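Local atomic coordinates of probable acetyltransferase (Pseudomonas aeruginosa PAO1, PDB entry 2EUI), a protein that probably transfers acyl groups, as a GNAT-family acetyltransferase of unknown substrate that forms a dimer. Residues Pro16-Tyr21 against Leu61-Leu66; Trp79-Ile84 against Met115-Ser120. All coordinates share one frame; numbering follows the deposited sequence.

Contact 1: Pro16-Tyr21 against Leu61-Leu66; sequences PLFVKY and LGFCQL
L17 and G62 meet where the helix first touches the strand: methyl CD2 of L17 rests 3.9 Å from CA of G62, directly on the strand backbone. Next along the strand, F63 reaches to the helix and carries most of the contact. Its CG stands between the backbone N and the carbonyl carbon (chi1 75°), and the ring projects among L17, F18 and Y21. L17 comes in at the ring edge, in plane, with CD2 3.6 Å from CD2 of F63, while CE2 of F63 is 3.7 Å from the carbonyl O of L17. The far rim atom CZ meets two aromatic residues. It sits 3.9 Å from CD1 of F18, at the edge of that ring, and equally far from CB of Y21. With Y21 the pair is an offset edge-to-face stack, the edge of F63 turned to the tyrosine face, centroids 5.8 Å apart and planes at 84°. Two residues on, Q65 again points to the helix and approaches the F18 ring more loosely. Segment 16-21 runs across segment 61-66 at -77°, with a buried, largely apolar layer between them. Helix 31-44 packs beside it, with F37 and L38 against F18; L51 of strand 48-53 touches F63, and Y85 of strand 76-86 touches L17.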
loop_
_atom_site.group_PDB
_atom_site.type_symbol
_atom_site.label_atom_id
_atom_site.label_comp_id
_atom_site.label_asym_id
_atom_site.label_seq_id
_atom_site.Cartn_x
_atom_site.Cartn_y
_atom_site.Cartn_z
ATOM N N PRO A 16 8.181 -6.893 -21.267
ATOM C CA PRO A 16 8.892 -8.171 -21.217
ATOM C C PRO A 16 9.733 -8.374 -19.955
ATOM O O PRO A 16 9.827 -9.492 -19.430
ATOM C CB PRO A 16 9.719 -8.155 -22.504
ATOM C CG PRO A 16 9.939 -6.699 -22.744
ATOM C CD PRO A 16 8.598 -6.102 -22.436
ATOM N N LEU A 17 10.341 -7.301 -19.460
ATOM C CA LEU A 17 11.155 -7.421 -18.254
ATOM C C LEU A 17 10.286 -7.597 -17.013
ATOM O O LEU A 17 10.725 -8.178 -16.024
ATOM C CB LEU A 17 12.052 -6.199 -18.067
ATOM C CG LEU A 17 13.104 -6.479 -16.989
ATOM C CD1 LEU A 17 13.959 -7.667 -17.433
ATOM C CD2 LEU A 17 13.965 -5.247 -16.756
ATOM N N PHE A 18 9.058 -7.088 -17.075
ATOM C CA PHE A 18 8.123 -7.206 -15.963
ATOM C C PHE A 18 7.708 -8.670 -15.802
ATOM O O PHE A 18 7.458 -9.155 -14.689
ATOM C CB PHE A 18 6.890 -6.350 -16.230
ATOM C CG PHE A 18 5.921 -6.302 -15.090
ATOM C CD1 PHE A 18 6.298 -5.781 -13.861
ATOM C CD2 PHE A 18 4.611 -6.737 -15.257
ATOM C CE1 PHE A 18 5.380 -5.689 -12.815
ATOM C CE2 PHE A 18 3.684 -6.649 -14.211
ATOM C CZ PHE A 18 4.068 -6.125 -12.990
ATOM N N VAL A 19 7.633 -9.361 -16.930
ATOM C CA VAL A 19 7.265 -10.762 -16.958
ATOM C C VAL A 19 8.363 -11.597 -16.299
ATOM O O VAL A 19 8.094 -12.404 -15.411
ATOM C CB VAL A 19 7.047 -11.217 -18.419
ATOM C CG1 VAL A 19 6.894 -12.741 -18.486
ATOM C CG2 VAL A 19 5.815 -10.508 -18.995
ATOM N N LYS A 20 9.601 -11.380 -16.741
ATOM C CA LYS A 20 10.771 -12.082 -16.214
ATOM C C LYS A 20 10.740 -12.059 -14.697
ATOM O O LYS A 20 10.969 -13.077 -14.033
ATOM C CB LYS A 20 12.051 -11.392 -16.685
ATOM C CG LYS A 20 12.230 -11.312 -18.184
ATOM C CD LYS A 20 12.969 -12.513 -18.705
ATOM C CE LYS A 20 13.174 -12.384 -20.190
ATOM N NZ LYS A 20 13.547 -10.983 -20.516
ATOM N N TYR A 21 10.475 -10.869 -14.166
ATOM C CA TYR A 21 10.383 -10.622 -12.724
ATOM C C TYR A 21 9.340 -11.516 -12.041
ATOM O O TYR A 21 9.633 -12.190 -11.053
ATOM C CB TYR A 21 10.029 -9.151 -12.496
ATOM C CG TYR A 21 9.509 -8.838 -11.114
ATOM C CD1 TYR A 21 10.345 -8.897 -10.004
ATOM C CD2 TYR A 21 8.177 -8.487 -10.917
ATOM C CE1 TYR A 21 9.871 -8.611 -8.734
ATOM C CE2 TYR A 21 7.695 -8.203 -9.656
ATOM C CZ TYR A 21 8.546 -8.265 -8.564
ATOM O OH TYR A 21 8.079 -7.971 -7.301
ATOM N N LEU A 61 18.027 -2.489 -18.049
ATOM C CA LEU A 61 18.921 -3.326 -17.244
ATOM C C LEU A 61 18.203 -3.778 -15.993
ATOM O O LEU A 61 18.536 -4.804 -15.392
ATOM C CB LEU A 61 20.171 -2.537 -16.854
ATOM C CG LEU A 61 20.893 -1.828 -18.010
ATOM C CD1 LEU A 61 21.780 -0.750 -17.450
ATOM C CD2 LEU A 61 21.690 -2.826 -18.842
ATOM N N GLY A 62 17.211 -2.994 -15.599
ATOM C CA GLY A 62 16.449 -3.327 -14.415
ATOM C C GLY A 62 15.371 -2.288 -14.180
ATOM O O GLY A 62 15.314 -1.265 -14.870
ATOM N N PHE A 63 14.501 -2.540 -13.214
ATOM C CA PHE A 63 13.461 -1.581 -12.948
ATOM C C PHE A 63 13.003 -1.656 -11.501
ATOM O O PHE A 63 13.273 -2.620 -10.789
ATOM C CB PHE A 63 12.288 -1.808 -13.901
ATOM C CG PHE A 63 11.464 -2.998 -13.553
ATOM C CD1 PHE A 63 10.434 -2.897 -12.629
ATOM C CD2 PHE A 63 11.761 -4.239 -14.090
ATOM C CE1 PHE A 63 9.717 -4.019 -12.244
ATOM C CE2 PHE A 63 11.042 -5.369 -13.706
ATOM C CZ PHE A 63 10.023 -5.259 -12.784
ATOM N N CYS A 64 12.285 -0.627 -11.085
ATOM C CA CYS A 64 11.792 -0.535 -9.724
ATOM C C CYS A 64 10.361 0.031 -9.708
ATOM O O CYS A 64 9.995 0.833 -10.564
ATOM C CB CYS A 64 12.760 0.363 -8.943
ATOM S SG CYS A 64 12.203 0.867 -7.344
ATOM N N GLN A 65 9.543 -0.412 -8.760
ATOM C CA GLN A 65 8.181 0.111 -8.663
ATOM C C GLN A 65 7.753 0.392 -7.228
ATOM O O GLN A 65 7.954 -0.420 -6.318
ATOM C CB GLN A 65 7.151 -0.818 -9.328
ATOM C CG GLN A 65 5.741 -0.224 -9.389
ATOM C CD GLN A 65 4.781 -1.043 -10.256
ATOM O OE1 GLN A 65 4.677 -2.272 -10.116
ATOM N NE2 GLN A 65 4.070 -0.361 -11.149
ATOM N N LEU A 66 7.179 1.571 -7.036
ATOM C CA LEU A 66 6.708 1.971 -5.730
ATOM C C LEU A 66 5.264 2.399 -5.868
ATOM O O LEU A 66 4.861 2.900 -6.915
ATOM C CB LEU A 66 7.540 3.143 -5.194
ATOM C CG LEU A 66 9.056 2.970 -5.041
ATOM C CD1 LEU A 66 9.756 3.197 -6.369
ATOM C CD2 LEU A 66 9.556 3.965 -4.038
#

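Contact 2: Trp79-Ile84 against Met115-Ser120; sequences WILNDI and MRVSTS
A water takes the place of a direct strand-to-strand bond between L81 and S118, where two parallel strands begin to part. It donates to O of L81 at 3.0 Å and accepts from N of S118 at 3.2 Å; the two backbone atoms themselves are 4.2 Å apart. This is the splayed pair of parallel strands of the GNAT fold, the outer members of a beta-alpha-beta unit whose crossover is helix 92-109. In the family, the V between them receives the pantetheine arm of acetyl-CoA, and the same use is probable here. Just past the water, N82 and D83 both face Q65 in a classic beta bulge, another GNAT feature of this strand. Before the split the pairing is regular: N of R116 donates to O of W79 and N of L81 to O of R116, each at 2.8 Å and fairly straight, 158° and 164° at the hydrogen.

W79, L81, M115 and V117 share one face of the sheet, covered by helices 92-109 and 124-131. M115, modelled as selenomethionine, holds CG anti to its carbonyl carbon (chi1 -81°), which brings CG to 4.0 Å from CB of W79. The indole then leads away, and its NE1 bonds to T110 OG1. Further out, the bent tail of M115 brings CE within 4.3 Å of CD2 of L81. S118 and its neighbours pair with an antiparallel strand of the second subunit, which carries the sheet across the interface. On the face with I80 and R116, CG2 of I80 is 4.4 Å from CD of R116.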
loop_
_atom_site.group_PDB
_atom_site.type_symbol
_atom_site.label_atom_id
_atom_site.label_comp_id
_atom_site.label_asym_id
_atom_site.label_seq_id
_atom_site.Cartn_x
_atom_site.Cartn_y
_atom_site.Cartn_z
ATOM N N TRP A 79 5.728 5.485 1.175
ATOM C CA TRP A 79 6.000 4.837 -0.096
ATOM C C TRP A 79 6.116 3.333 0.061
ATOM O O TRP A 79 6.957 2.840 0.807
ATOM C CB TRP A 79 7.277 5.397 -0.737
ATOM C CG TRP A 79 7.090 6.758 -1.305
ATOM C CD1 TRP A 79 7.467 7.944 -0.744
ATOM C CD2 TRP A 79 6.391 7.090 -2.504
ATOM N NE1 TRP A 79 7.035 8.995 -1.514
ATOM C CE2 TRP A 79 6.361 8.497 -2.601
ATOM C CE3 TRP A 79 5.759 6.334 -3.500
ATOM C CZ2 TRP A 79 5.746 9.165 -3.665
ATOM C CZ3 TRP A 79 5.145 7.001 -4.557
ATOM C CH2 TRP A 79 5.138 8.400 -4.624
ATOM N N ILE A 80 5.245 2.611 -0.634
ATOM C CA ILE A 80 5.259 1.166 -0.601
ATOM C C ILE A 80 6.196 0.745 -1.720
ATOM O O ILE A 80 6.071 1.208 -2.856
ATOM C CB ILE A 80 3.870 0.573 -0.888
ATOM C CG1 ILE A 80 2.849 1.091 0.124
ATOM C CG2 ILE A 80 3.933 -0.934 -0.834
ATOM C CD1 ILE A 80 1.474 0.469 -0.038
ATOM N N LEU A 81 7.147 -0.119 -1.396
ATOM C CA LEU A 81 8.097 -0.606 -2.379
ATOM C C LEU A 81 7.725 -2.048 -2.671
ATOM O O LEU A 81 8.012 -2.940 -1.880
ATOM C CB LEU A 81 9.509 -0.532 -1.807
ATOM C CG LEU A 81 10.700 -0.942 -2.673
ATOM C CD1 LEU A 81 10.746 -0.114 -3.963
ATOM C CD2 LEU A 81 11.968 -0.740 -1.856
ATOM N N ASN A 82 7.076 -2.282 -3.803
ATOM C CA ASN A 82 6.663 -3.635 -4.151
ATOM C C ASN A 82 7.682 -4.419 -4.966
ATOM O O ASN A 82 8.013 -5.550 -4.605
ATOM C CB ASN A 82 5.342 -3.612 -4.932
ATOM C CG ASN A 82 4.927 -4.995 -5.422
ATOM O OD1 ASN A 82 4.076 -5.129 -6.303
ATOM N ND2 ASN A 82 5.526 -6.030 -4.844
ATOM N N ASP A 83 8.159 -3.816 -6.059
ATOM C CA ASP A 83 9.098 -4.477 -6.966
ATOM C C ASP A 83 10.454 -3.819 -7.170
ATOM O O ASP A 83 10.594 -2.596 -7.201
ATOM C CB ASP A 83 8.489 -4.639 -8.365
ATOM C CG ASP A 83 6.997 -4.858 -8.341
ATOM O OD1 ASP A 83 6.553 -5.895 -7.796
ATOM O OD2 ASP A 83 6.269 -3.986 -8.880
ATOM N N ILE A 84 11.447 -4.674 -7.346
ATOM C CA ILE A 84 12.813 -4.273 -7.611
ATOM C C ILE A 84 13.327 -5.482 -8.393
ATOM O O ILE A 84 13.056 -6.621 -8.028
ATOM C CB ILE A 84 13.614 -4.010 -6.286
ATOM C CG1 ILE A 84 15.073 -3.710 -6.611
ATOM C CG2 ILE A 84 13.517 -5.192 -5.337
ATOM C CD1 ILE A 84 15.285 -2.403 -7.327
HETATM N N MSE A 115 8.987 4.282 4.285
HETATM C CA MSE A 115 8.869 3.462 3.105
HETATM C C MSE A 115 8.557 2.122 3.728
HETATM O O MSE A 115 9.128 1.768 4.763
HETATM C CB MSE A 115 10.190 3.373 2.352
HETATM C CG MSE A 115 10.510 4.548 1.449
HETATM SE SE MSE A 115 12.115 4.158 0.437
HETATM C CE MSE A 115 11.315 3.450 -1.175
ATOM N N ARG A 116 7.642 1.386 3.113
ATOM C CA ARG A 116 7.248 0.084 3.619
ATOM C C ARG A 116 7.379 -0.928 2.483
ATOM O O ARG A 116 7.005 -0.654 1.344
ATOM C CB ARG A 116 5.805 0.169 4.142
ATOM C CG ARG A 116 5.164 -1.149 4.565
ATOM C CD ARG A 116 4.642 -1.962 3.361
ATOM N NE ARG A 116 3.757 -3.064 3.754
ATOM C CZ ARG A 116 2.569 -2.904 4.347
ATOM N NH1 ARG A 116 2.111 -1.681 4.623
ATOM N NH2 ARG A 116 1.834 -3.968 4.660
ATOM N N VAL A 117 7.938 -2.091 2.793
ATOM C CA VAL A 117 8.103 -3.135 1.795
ATOM C C VAL A 117 7.552 -4.449 2.337
ATOM O O VAL A 117 7.598 -4.712 3.534
ATOM C CB VAL A 117 9.603 -3.325 1.405
ATOM C CG1 VAL A 117 10.371 -3.897 2.567
ATOM C CG2 VAL A 117 9.721 -4.241 0.205
ATOM N N SER A 118 7.024 -5.276 1.446
ATOM C CA SER A 118 6.470 -6.558 1.843
ATOM C C SER A 118 6.935 -7.574 0.811
ATOM O O SER A 118 6.858 -7.310 -0.389
ATOM C CB SER A 118 4.943 -6.469 1.868
ATOM O OG SER A 118 4.374 -7.648 2.389
ATOM N N THR A 119 7.426 -8.723 1.279
ATOM C CA THR A 119 7.919 -9.776 0.389
ATOM C C THR A 119 7.832 -11.193 0.983
ATOM O O THR A 119 7.751 -11.374 2.203
ATOM C CB THR A 119 9.371 -9.485 -0.027
ATOM O OG1 THR A 119 9.773 -10.391 -1.063
ATOM C CG2 THR A 119 10.304 -9.634 1.164
ATOM N N SER A 120 7.852 -12.193 0.109
ATOM C CA SER A 120 7.749 -13.599 0.509
ATOM C C SER A 120 8.758 -14.058 1.549
ATOM O O SER A 120 9.950 -13.753 1.454
ATOM C CB SER A 120 7.864 -14.504 -0.723
ATOM O OG SER A 120 7.993 -15.869 -0.357
HETATM O O HOH W 1 5.386 -4.254 -1.073
#

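How the contacts relate
The two contacts, centres 14 Å apart, share the sheet through neighbouring strands 60-71 and 76-86. The backbone ties them at the bulge, where N of Q65 lies 2.9 Å from O of D83, a probable hydrogen bond. Y21 adds a weak bond from the helix side, its OH 2.6 Å from OD1 of D83. On the sheet face away from that helix, CD2 of L66 packs 3.4 Å from CE of M115. Contact 1 therefore lies on the strand next to the bulged one, whose parting from 115-120 in contact 2 probably forms the acetyl-CoA cleft, as in other GNAT enzymes. S72 of the second subunit packs on F18 and, through OG, hydrogen-bonds OD2 of D83.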